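Endoglucanase (Humicola insolens, PDB 1DYS) hydrolyses internal beta-1,4-glucosidic linkages of cellulose, as a family 6 glycoside hydrolase that takes part in the recycling of plant biomass. Local coordinates at residues V181-W186 against N222-S227; P232-G237 against S277-W282; S244-N249 against T261-D266. All blocks are in the same frame, centred on the assembly; numbering follows the deposited sequence.

Contact 1 of 3, residues V181-W186 against N222-S227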
loop_
_atom_site.group_PDB
_atom_site.type_symbol
_atom_site.label_atom_id
_atom_site.label_comp_id
_atom_site.label_asym_id
_atom_site.label_seq_id
_atom_site.Cartn_x
_atom_site.Cartn_y
_atom_site.Cartn_z
ATOM N N VAL A 181 -3.375 12.076 -19.078
ATOM C CA VAL A 181 -4.508 12.976 -19.009
ATOM C C VAL A 181 -5.790 12.212 -18.669
ATOM O O VAL A 181 -6.907 12.531 -19.091
ATOM C CB VAL A 181 -4.671 13.849 -20.274
ATOM C CG1 VAL A 181 -3.425 14.676 -20.510
ATOM C CG2 VAL A 181 -4.804 12.950 -21.510
ATOM N N ALA A 182 -5.726 11.335 -17.654
ATOM C CA ALA A 182 -6.893 10.675 -17.063
ATOM C C ALA A 182 -7.708 9.904 -18.080
ATOM O O ALA A 182 -7.184 9.021 -18.740
ATOM C CB ALA A 182 -7.716 11.742 -16.332
ATOM N N ASN A 183 -9.014 10.182 -18.223
ATOM C CA ASN A 183 -9.804 9.443 -19.220
ATOM C C ASN A 183 -10.874 10.418 -19.698
ATOM O O ASN A 183 -11.113 11.455 -19.060
ATOM C CB ASN A 183 -10.380 8.145 -18.685
ATOM C CG ASN A 183 -11.475 8.387 -17.691
ATOM O OD1 ASN A 183 -12.656 8.370 -18.052
ATOM N ND2 ASN A 183 -11.130 8.616 -16.431
ATOM N N GLY A 184 -11.574 10.005 -20.767
ATOM C CA GLY A 184 -12.576 10.934 -21.326
ATOM C C GLY A 184 -13.714 11.315 -20.401
ATOM O O GLY A 184 -14.261 12.417 -20.497
ATOM N N GLY A 185 -14.069 10.477 -19.434
ATOM C CA GLY A 185 -15.102 10.741 -18.464
ATOM C C GLY A 185 -14.776 11.841 -17.471
ATOM O O GLY A 185 -15.646 12.432 -16.819
ATOM N N TRP A 186 -13.487 12.021 -17.241
ATOM C CA TRP A 186 -13.022 13.024 -16.297
ATOM C C TRP A 186 -12.797 14.360 -16.999
ATOM O O TRP A 186 -13.331 15.380 -16.585
ATOM C CB TRP A 186 -11.672 12.541 -15.714
ATOM C CG TRP A 186 -11.203 13.261 -14.482
ATOM C CD1 TRP A 186 -11.408 14.558 -14.097
ATOM C CD2 TRP A 186 -10.374 12.688 -13.437
ATOM N NE1 TRP A 186 -10.803 14.825 -12.881
ATOM C CE2 TRP A 186 -10.166 13.671 -12.466
ATOM C CE3 TRP A 186 -9.825 11.413 -13.225
ATOM C CZ2 TRP A 186 -9.415 13.464 -11.307
ATOM C CZ3 TRP A 186 -9.085 11.220 -12.068
ATOM C CH2 TRP A 186 -8.864 12.226 -11.132
ATOM N N ASN A 222 -8.587 2.413 -16.455
ATOM C CA ASN A 222 -10.015 2.635 -16.640
ATOM C C ASN A 222 -10.495 1.553 -17.618
ATOM O O ASN A 222 -9.848 0.548 -17.827
ATOM C CB ASN A 222 -10.413 4.057 -17.020
ATOM C CG ASN A 222 -11.699 4.460 -16.354
ATOM O OD1 ASN A 222 -12.766 4.021 -16.780
ATOM N ND2 ASN A 222 -11.645 5.281 -15.295
ATOM N N TYR A 223 -11.756 1.718 -17.997
ATOM C CA TYR A 223 -12.479 0.696 -18.737
ATOM C C TYR A 223 -13.201 1.235 -19.968
ATOM O O TYR A 223 -14.019 0.483 -20.542
ATOM C CB TYR A 223 -13.533 0.142 -17.764
ATOM C CG TYR A 223 -13.045 -0.292 -16.399
ATOM C CD1 TYR A 223 -12.949 0.618 -15.336
ATOM C CD2 TYR A 223 -12.647 -1.611 -16.187
ATOM C CE1 TYR A 223 -12.473 0.195 -14.106
ATOM C CE2 TYR A 223 -12.188 -2.034 -14.945
ATOM C CZ TYR A 223 -12.104 -1.110 -13.928
ATOM O OH TYR A 223 -11.699 -1.515 -12.672
ATOM N N ASN A 224 -12.941 2.486 -20.340
ATOM C CA ASN A 224 -13.628 3.057 -21.500
ATOM C C ASN A 224 -13.190 2.349 -22.781
ATOM O O ASN A 224 -12.095 1.824 -22.893
ATOM C CB ASN A 224 -13.296 4.530 -21.614
ATOM C CG ASN A 224 -13.669 5.413 -20.452
ATOM O OD1 ASN A 224 -14.559 5.032 -19.701
ATOM N ND2 ASN A 224 -13.036 6.581 -20.319
ATOM N N PRO A 225 -14.131 2.204 -23.712
ATOM C CA PRO A 225 -13.824 1.587 -24.990
ATOM C C PRO A 225 -13.047 2.571 -25.841
ATOM O O PRO A 225 -13.219 3.781 -25.711
ATOM C CB PRO A 225 -15.215 1.317 -25.617
ATOM C CG PRO A 225 -16.015 2.430 -25.004
ATOM C CD PRO A 225 -15.446 2.810 -23.638
ATOM N N TYR A 226 -12.155 2.033 -26.661
ATOM C CA TYR A 226 -11.381 2.824 -27.598
ATOM C C TYR A 226 -12.336 3.436 -28.628
ATOM O O TYR A 226 -12.437 4.641 -28.761
ATOM C CB TYR A 226 -10.308 1.987 -28.297
ATOM C CG TYR A 226 -9.576 2.785 -29.359
ATOM C CD1 TYR A 226 -8.764 3.850 -29.022
ATOM C CD2 TYR A 226 -9.697 2.469 -30.700
ATOM C CE1 TYR A 226 -8.090 4.606 -29.961
ATOM C CE2 TYR A 226 -9.027 3.211 -31.658
ATOM C CZ TYR A 226 -8.229 4.268 -31.297
ATOM O OH TYR A 226 -7.572 5.019 -32.231
ATOM N N SER A 227 -13.105 2.601 -29.335
ATOM C CA SER A 227 -13.952 3.150 -30.398
ATOM C C SER A 227 -15.289 2.409 -30.479
ATOM O O SER A 227 -15.227 1.189 -30.631
ATOM C CB SER A 227 -13.215 2.986 -31.738
ATOM O OG SER A 227 -13.950 3.559 -32.812
#
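The substrate-binding cleft at the C-terminal end of the distorted parallel beta-barrel of a family 6 glycoside hydrolase is lined here by two loops that meet through asparagines. Asn183 and Asn222 are assigned to substrate binding, as is Trp186, and the side chain of Asn183 lies about 6 Å from that of Asp139, one of two aspartates assigned as proton donors. Asn183 is the N-cap of the short helix 184-187: its OD1 takes the backbone N-H of Gly185 at 2.9 Å. With CG set between the backbone N and the carbonyl carbon (chi1 70°), Asn183 OD1 also faces the second loop, where Asn224 ND2 donates to it at 2.9 Å. That bond is bent, 147° at the hydrogen. Both donors stand above the carbonyl plane, and their double grip fixes the rotation of the Asn183 amide, leaving its ND2 on the side of Asn222. There the two amides stack obliquely, their planes 28° apart, with Asn183 ND2 3.6 Å from Asn222 ND2; this is packing between two donors. Asn222 is itself held by its own loop, since its OD1 accepts from Tyr223 N at 2.8 Å and also binds Arg276. Asn224 thus acts as a second-shell residue behind Asn183, consistent with a role in positioning it. Its ND2 is shared with Glu243, and its OD1 is held by Arg276 and Trp279, which together set the orientation of its amide. Segment 181-186 follows strand 175-180 and segment 222-227 follows strand 215-218, two parallel neighbours in the sheet; Glu243, at the start of helix 243-255, binds both loops, at Gly184 N and Asn224 ND2.

Contact 2 of 3, residues P232-G237 against S277-W282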
loop_
_atom_site.group_PDB
_atom_site.type_symbol
_atom_site.label_atom_id
_atom_site.label_comp_id
_atom_site.label_asym_id
_atom_site.label_seq_id
_atom_site.Cartn_x
_atom_site.Cartn_y
_atom_site.Cartn_z
ATOM N N PRO A 232 -22.107 4.103 -23.763
ATOM C CA PRO A 232 -23.023 4.082 -22.633
ATOM C C PRO A 232 -23.766 5.383 -22.513
ATOM O O PRO A 232 -23.246 6.476 -22.778
ATOM C CB PRO A 232 -22.098 3.892 -21.395
ATOM C CG PRO A 232 -20.984 3.090 -22.032
ATOM C CD PRO A 232 -20.732 3.728 -23.392
ATOM N N PRO A 233 -25.016 5.339 -22.063
ATOM C CA PRO A 233 -25.879 6.474 -21.826
ATOM C C PRO A 233 -25.325 7.588 -20.976
ATOM O O PRO A 233 -25.614 8.754 -21.208
ATOM C CB PRO A 233 -27.133 5.966 -21.074
ATOM C CG PRO A 233 -27.026 4.482 -21.202
ATOM C CD PRO A 233 -25.678 4.069 -21.745
ATOM N N TYR A 234 -24.480 7.268 -19.992
ATOM C CA TYR A 234 -23.877 8.249 -19.115
ATOM C C TYR A 234 -22.882 9.155 -19.826
ATOM O O TYR A 234 -22.486 10.196 -19.269
ATOM C CB TYR A 234 -23.329 7.520 -17.892
ATOM C CG TYR A 234 -22.232 6.511 -18.112
ATOM C CD1 TYR A 234 -21.051 6.883 -18.732
ATOM C CD2 TYR A 234 -22.352 5.202 -17.672
ATOM C CE1 TYR A 234 -20.041 5.967 -18.896
ATOM C CE2 TYR A 234 -21.340 4.273 -17.855
ATOM C CZ TYR A 234 -20.177 4.682 -18.460
ATOM O OH TYR A 234 -19.127 3.812 -18.676
ATOM N N THR A 235 -22.512 8.811 -21.056
ATOM C CA THR A 235 -21.648 9.637 -21.892
ATOM C C THR A 235 -22.475 10.650 -22.700
ATOM O O THR A 235 -21.927 11.436 -23.485
ATOM C CB THR A 235 -20.796 8.828 -22.875
ATOM O OG1 THR A 235 -21.666 8.293 -23.889
ATOM C CG2 THR A 235 -20.060 7.666 -22.227
ATOM N N SER A 236 -23.792 10.695 -22.504
ATOM C CA SER A 236 -24.645 11.663 -23.187
ATOM C C SER A 236 -24.254 13.089 -22.818
ATOM O O SER A 236 -23.988 13.396 -21.652
ATOM C CB SER A 236 -26.127 11.425 -22.830
ATOM O OG SER A 236 -26.742 10.836 -23.961
ATOM N N GLY A 237 -24.085 13.932 -23.839
ATOM C CA GLY A 237 -23.667 15.314 -23.625
ATOM C C GLY A 237 -22.149 15.460 -23.669
ATOM O O GLY A 237 -21.649 16.586 -23.637
ATOM N N SER A 277 -23.064 2.278 -13.829
ATOM C CA SER A 277 -24.224 3.146 -13.963
ATOM C C SER A 277 -23.808 4.599 -13.924
ATOM O O SER A 277 -24.533 5.533 -14.287
ATOM C CB SER A 277 -25.231 2.829 -12.836
ATOM O OG SER A 277 -24.550 2.810 -11.592
ATOM N N GLU A 278 -22.570 4.840 -13.472
ATOM C CA GLU A 278 -21.990 6.168 -13.376
ATOM C C GLU A 278 -20.601 6.104 -14.011
ATOM O O GLU A 278 -19.873 5.138 -13.749
ATOM C CB GLU A 278 -21.890 6.627 -11.930
ATOM C CG GLU A 278 -23.097 6.415 -11.040
ATOM C CD GLU A 278 -23.792 7.690 -10.613
ATOM O OE1 GLU A 278 -23.083 8.676 -10.320
ATOM O OE2 GLU A 278 -25.045 7.714 -10.563
ATOM N N TRP A 279 -20.214 7.115 -14.788
ATOM C CA TRP A 279 -18.922 7.044 -15.469
ATOM C C TRP A 279 -17.736 7.069 -14.519
ATOM O O TRP A 279 -16.689 6.499 -14.801
ATOM C CB TRP A 279 -18.788 8.217 -16.433
ATOM C CG TRP A 279 -17.887 7.994 -17.614
ATOM C CD1 TRP A 279 -16.980 7.000 -17.847
ATOM C CD2 TRP A 279 -17.884 8.835 -18.772
ATOM N NE1 TRP A 279 -16.408 7.180 -19.080
ATOM C CE2 TRP A 279 -16.943 8.294 -19.668
ATOM C CE3 TRP A 279 -18.585 9.997 -19.132
ATOM C CZ2 TRP A 279 -16.676 8.912 -20.891
ATOM C CZ3 TRP A 279 -18.328 10.608 -20.338
ATOM C CH2 TRP A 279 -17.377 10.051 -21.208
ATOM N N GLY A 280 -17.909 7.646 -13.339
ATOM C CA GLY A 280 -16.805 7.762 -12.383
ATOM C C GLY A 280 -16.534 6.485 -11.613
ATOM O O GLY A 280 -15.555 6.474 -10.854
ATOM N N GLN A 281 -17.312 5.431 -11.767
ATOM C CA GLN A 281 -17.024 4.148 -11.110
ATOM C C GLN A 281 -15.683 3.614 -11.607
ATOM O O GLN A 281 -15.390 3.668 -12.805
ATOM C CB GLN A 281 -18.126 3.118 -11.329
ATOM C CG GLN A 281 -19.407 3.374 -10.535
ATOM C CD GLN A 281 -20.469 2.397 -11.024
ATOM O OE1 GLN A 281 -21.158 2.680 -12.004
ATOM N NE2 GLN A 281 -20.580 1.243 -10.381
ATOM N N TRP A 282 -14.813 3.177 -10.687
ATOM C CA TRP A 282 -13.465 2.760 -11.070
ATOM C C TRP A 282 -12.917 1.484 -10.458
ATOM O O TRP A 282 -11.845 1.037 -10.914
ATOM C CB TRP A 282 -12.476 3.885 -10.624
ATOM C CG TRP A 282 -12.616 4.129 -9.148
ATOM C CD1 TRP A 282 -13.530 4.948 -8.527
ATOM C CD2 TRP A 282 -11.856 3.520 -8.090
ATOM N NE1 TRP A 282 -13.396 4.859 -7.163
ATOM C CE2 TRP A 282 -12.362 3.998 -6.873
ATOM C CE3 TRP A 282 -10.770 2.642 -8.070
ATOM C CZ2 TRP A 282 -11.845 3.615 -5.632
ATOM C CZ3 TRP A 282 -10.272 2.245 -6.844
ATOM C CH2 TRP A 282 -10.796 2.728 -5.632
#
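Tyr234 lays its ring obliquely across the pyrrole part of Trp279, with centroids 4.6 Å apart and planes inclined at 38°, too tilted for a parallel stack and too shallow for a T-shape. The tilt brings one corner down: Tyr234 CE1 sits over the indole face, only 3.2 Å from Trp279 CG, a tight fit. With CG in the crowded position between backbone N and carbonyl carbon (chi1 63°), the Tyr234 ring is turned to the other loop and lies between the backbone of Glu278 and Trp279 over one face and Pro232 CB on the other. Farther along the same indole face, Thr235 CG2 makes a CH-pi contact with the six-membered ring of Trp279, 3.8 Å from its centroid and 11° off the normal. Thr235 is fixed in this pose by its OG1, which donates to Pro232 O at 2.7 Å, nearly along the C=O axis; that carbonyl also takes the backbone N-H of Thr235. On the other loop, Gln281 OE1 accepts from both Ser277 N and Glu278 N in its carbonyl plane, bracing the type I turn 278-281 from which Trp279 projects. Trp279 NE1 hydrogen-bonds Asn224 OD1, and its ring meets Trp189 steeply. Apolar and aromatic, the contact joins two surface loops, one after strand 215-218 and one after strand 270-271; the second leads to Trp282, assigned to substrate binding, in the cleft of this family 6 cellulase.

Contact 3 of 3, residues S244-N249 against T261-D266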
loop_
_atom_site.group_PDB
_atom_site.type_symbol
_atom_site.label_atom_id
_atom_site.label_comp_id
_atom_site.label_asym_id
_atom_site.label_seq_id
_atom_site.Cartn_x
_atom_site.Cartn_y
_atom_site.Cartn_z
ATOM N N SER A 244 -11.008 7.111 -28.433
ATOM C CA SER A 244 -10.564 7.600 -29.736
ATOM C C SER A 244 -11.066 9.032 -29.892
ATOM O O SER A 244 -10.263 9.867 -30.318
ATOM C CB SER A 244 -11.096 6.731 -30.871
ATOM O OG SER A 244 -10.657 7.305 -32.110
ATOM N N ARG A 245 -12.321 9.346 -29.544
ATOM C CA ARG A 245 -12.772 10.729 -29.701
ATOM C C ARG A 245 -12.170 11.630 -28.631
ATOM O O ARG A 245 -11.870 12.801 -28.856
ATOM C CB ARG A 245 -14.282 10.873 -29.785
ATOM C CG ARG A 245 -14.740 10.374 -31.178
ATOM C CD ARG A 245 -16.256 10.261 -31.142
ATOM N NE ARG A 245 -16.662 8.936 -30.639
ATOM C CZ ARG A 245 -17.953 8.611 -30.559
ATOM N NH1 ARG A 245 -18.857 9.534 -30.908
ATOM N NH2 ARG A 245 -18.330 7.418 -30.140
ATOM N N TYR A 246 -11.875 11.061 -27.449
ATOM C CA TYR A 246 -11.216 11.905 -26.427
ATOM C C TYR A 246 -9.851 12.361 -26.934
ATOM O O TYR A 246 -9.552 13.555 -26.824
ATOM C CB TYR A 246 -11.086 11.126 -25.116
ATOM C CG TYR A 246 -10.359 11.881 -24.014
ATOM C CD1 TYR A 246 -10.693 13.168 -23.653
ATOM C CD2 TYR A 246 -9.343 11.259 -23.302
ATOM C CE1 TYR A 246 -10.027 13.861 -22.649
ATOM C CE2 TYR A 246 -8.663 11.920 -22.297
ATOM C CZ TYR A 246 -9.024 13.215 -21.962
ATOM O OH TYR A 246 -8.335 13.902 -20.993
ATOM N N ALA A 247 -9.077 11.432 -27.511
ATOM C CA ALA A 247 -7.751 11.713 -28.051
ATOM C C ALA A 247 -7.791 12.800 -29.117
ATOM O O ALA A 247 -6.992 13.741 -29.105
ATOM C CB ALA A 247 -7.071 10.454 -28.578
ATOM N N THR A 248 -8.736 12.698 -30.062
ATOM C CA THR A 248 -8.871 13.753 -31.084
ATOM C C THR A 248 -9.235 15.106 -30.501
ATOM O O THR A 248 -8.697 16.137 -30.929
ATOM C CB THR A 248 -9.915 13.318 -32.145
ATOM O OG1 THR A 248 -9.372 12.185 -32.818
ATOM C CG2 THR A 248 -10.206 14.450 -33.133
ATOM N N ASN A 249 -10.070 15.185 -29.469
ATOM C CA ASN A 249 -10.537 16.415 -28.870
ATOM C C ASN A 249 -9.388 17.096 -28.128
ATOM O O ASN A 249 -9.208 18.298 -28.260
ATOM C CB ASN A 249 -11.710 16.154 -27.945
ATOM C CG ASN A 249 -12.985 15.816 -28.710
ATOM O OD1 ASN A 249 -13.130 16.146 -29.900
ATOM N ND2 ASN A 249 -13.894 15.151 -28.016
ATOM N N THR A 261 0.404 16.409 -29.508
ATOM C CA THR A 261 -0.934 15.867 -29.721
ATOM C C THR A 261 -1.125 14.365 -29.579
ATOM O O THR A 261 -2.293 13.943 -29.578
ATOM C CB THR A 261 -1.266 16.149 -31.228
ATOM O OG1 THR A 261 -0.213 15.630 -32.046
ATOM C CG2 THR A 261 -1.403 17.637 -31.498
ATOM N N GLN A 262 -0.105 13.548 -29.540
ATOM C CA GLN A 262 -0.179 12.114 -29.709
ATOM C C GLN A 262 -0.542 11.287 -28.483
ATOM O O GLN A 262 0.021 11.532 -27.439
ATOM C CB GLN A 262 1.109 11.555 -30.322
ATOM C CG GLN A 262 1.436 12.231 -31.661
ATOM C CD GLN A 262 0.314 12.059 -32.684
ATOM O OE1 GLN A 262 -0.367 13.019 -33.006
ATOM N NE2 GLN A 262 0.089 10.850 -33.174
ATOM N N PHE A 263 -1.447 10.317 -28.650
ATOM C CA PHE A 263 -1.891 9.534 -27.497
ATOM C C PHE A 263 -1.456 8.077 -27.527
ATOM O O PHE A 263 -1.278 7.472 -28.568
ATOM C CB PHE A 263 -3.437 9.450 -27.469
ATOM C CG PHE A 263 -4.085 10.602 -26.772
ATOM C CD1 PHE A 263 -4.026 11.872 -27.332
ATOM C CD2 PHE A 263 -4.655 10.503 -25.512
ATOM C CE1 PHE A 263 -4.561 12.960 -26.704
ATOM C CE2 PHE A 263 -5.224 11.581 -24.889
ATOM C CZ PHE A 263 -5.183 12.853 -25.461
ATOM N N ILE A 264 -1.390 7.460 -26.349
ATOM C CA ILE A 264 -1.309 6.013 -26.195
ATOM C C ILE A 264 -2.510 5.702 -25.283
ATOM O O ILE A 264 -2.764 6.521 -24.426
ATOM C CB ILE A 264 -0.073 5.285 -25.707
ATOM C CG1 ILE A 264 0.426 5.902 -24.388
ATOM C CG2 ILE A 264 1.001 5.395 -26.796
ATOM C CD1 ILE A 264 1.755 5.379 -23.898
ATOM N N ILE A 265 -3.325 4.698 -25.617
ATOM C CA ILE A 265 -4.591 4.517 -24.885
ATOM C C ILE A 265 -4.664 3.105 -24.330
ATOM O O ILE A 265 -4.469 2.118 -25.013
ATOM C CB ILE A 265 -5.816 4.676 -25.814
ATOM C CG1 ILE A 265 -5.892 6.137 -26.270
ATOM C CG2 ILE A 265 -7.124 4.338 -25.087
ATOM C CD1 ILE A 265 -7.106 6.565 -27.026
ATOM N N ASP A 266 -4.896 3.001 -23.015
ATOM C CA ASP A 266 -4.916 1.697 -22.352
ATOM C C ASP A 266 -6.213 0.985 -22.768
ATOM O O ASP A 266 -7.271 1.626 -22.730
ATOM C CB ASP A 266 -5.012 1.921 -20.829
ATOM C CG ASP A 266 -4.636 0.707 -19.993
ATOM O OD1 ASP A 266 -4.347 -0.407 -20.479
ATOM O OD2 ASP A 266 -4.633 0.857 -18.727
#
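Ala247 sits over one face of the Phe263 ring: its CA stands 3.7 Å from the ring centroid and 11° off the normal, a CH-pi contact over the centre of the face, while its methyl CB slides toward the root of the ring, 3.5 Å from Phe263 CG. The small side chain lets the helix backbone come this near. Two residues along the strand, Ile265 CD1 comes to 4.2 Å from Ala247 CB and also lies beside Ser244 N. Tyr246 CE2 also touches Phe263 CE2 at 4.3 Å. Phe263 carries CG beside its backbone N, anti to the carbonyl carbon (chi1 -87°), so its ring leans on the helix. Farther out, the hydroxyl of Tyr246 is held by Val181, and Ser244 by its OG, bonded to Asn300. Ile250, Val181 and Ser218 also pack around Phe263, and Val303 backs both Ala247 and Ile265. Helix 243-255 runs antiparallel to strand 262-266 at 157°, their local axes 8.7 Å apart, the helix-to-strand half of a beta-alpha-beta unit whose strands 215-218 and 262-266 are parallel neighbours, with strand 303-307 next in the sheet.

Contact 1 is the hub of the three. Its centre lies about 10 Å from that of contact 2 and about 9 Å from that of contact 3, whereas contacts 2 and 3 are about 18 Å apart between centres and do not touch. Toward contact 2, Trp279 NE1 lies 2.9 Å from Asn224 OD1, and Gly185 CA packs 3.3 Å from Trp279 CE2, so the aromatic clasp reaches the helix capped by Asn183. Toward contact 3, Val181 O meets Tyr246 OH at 2.7 Å and Tyr226 O meets Ser244 N at 2.9 Å. Buried helix-strand packing is thus connected through the two loops that carry the assigned Asn183 and Asn222 to the surface loops carrying Trp282, whose side chain is about 5 Å from that of Asn222.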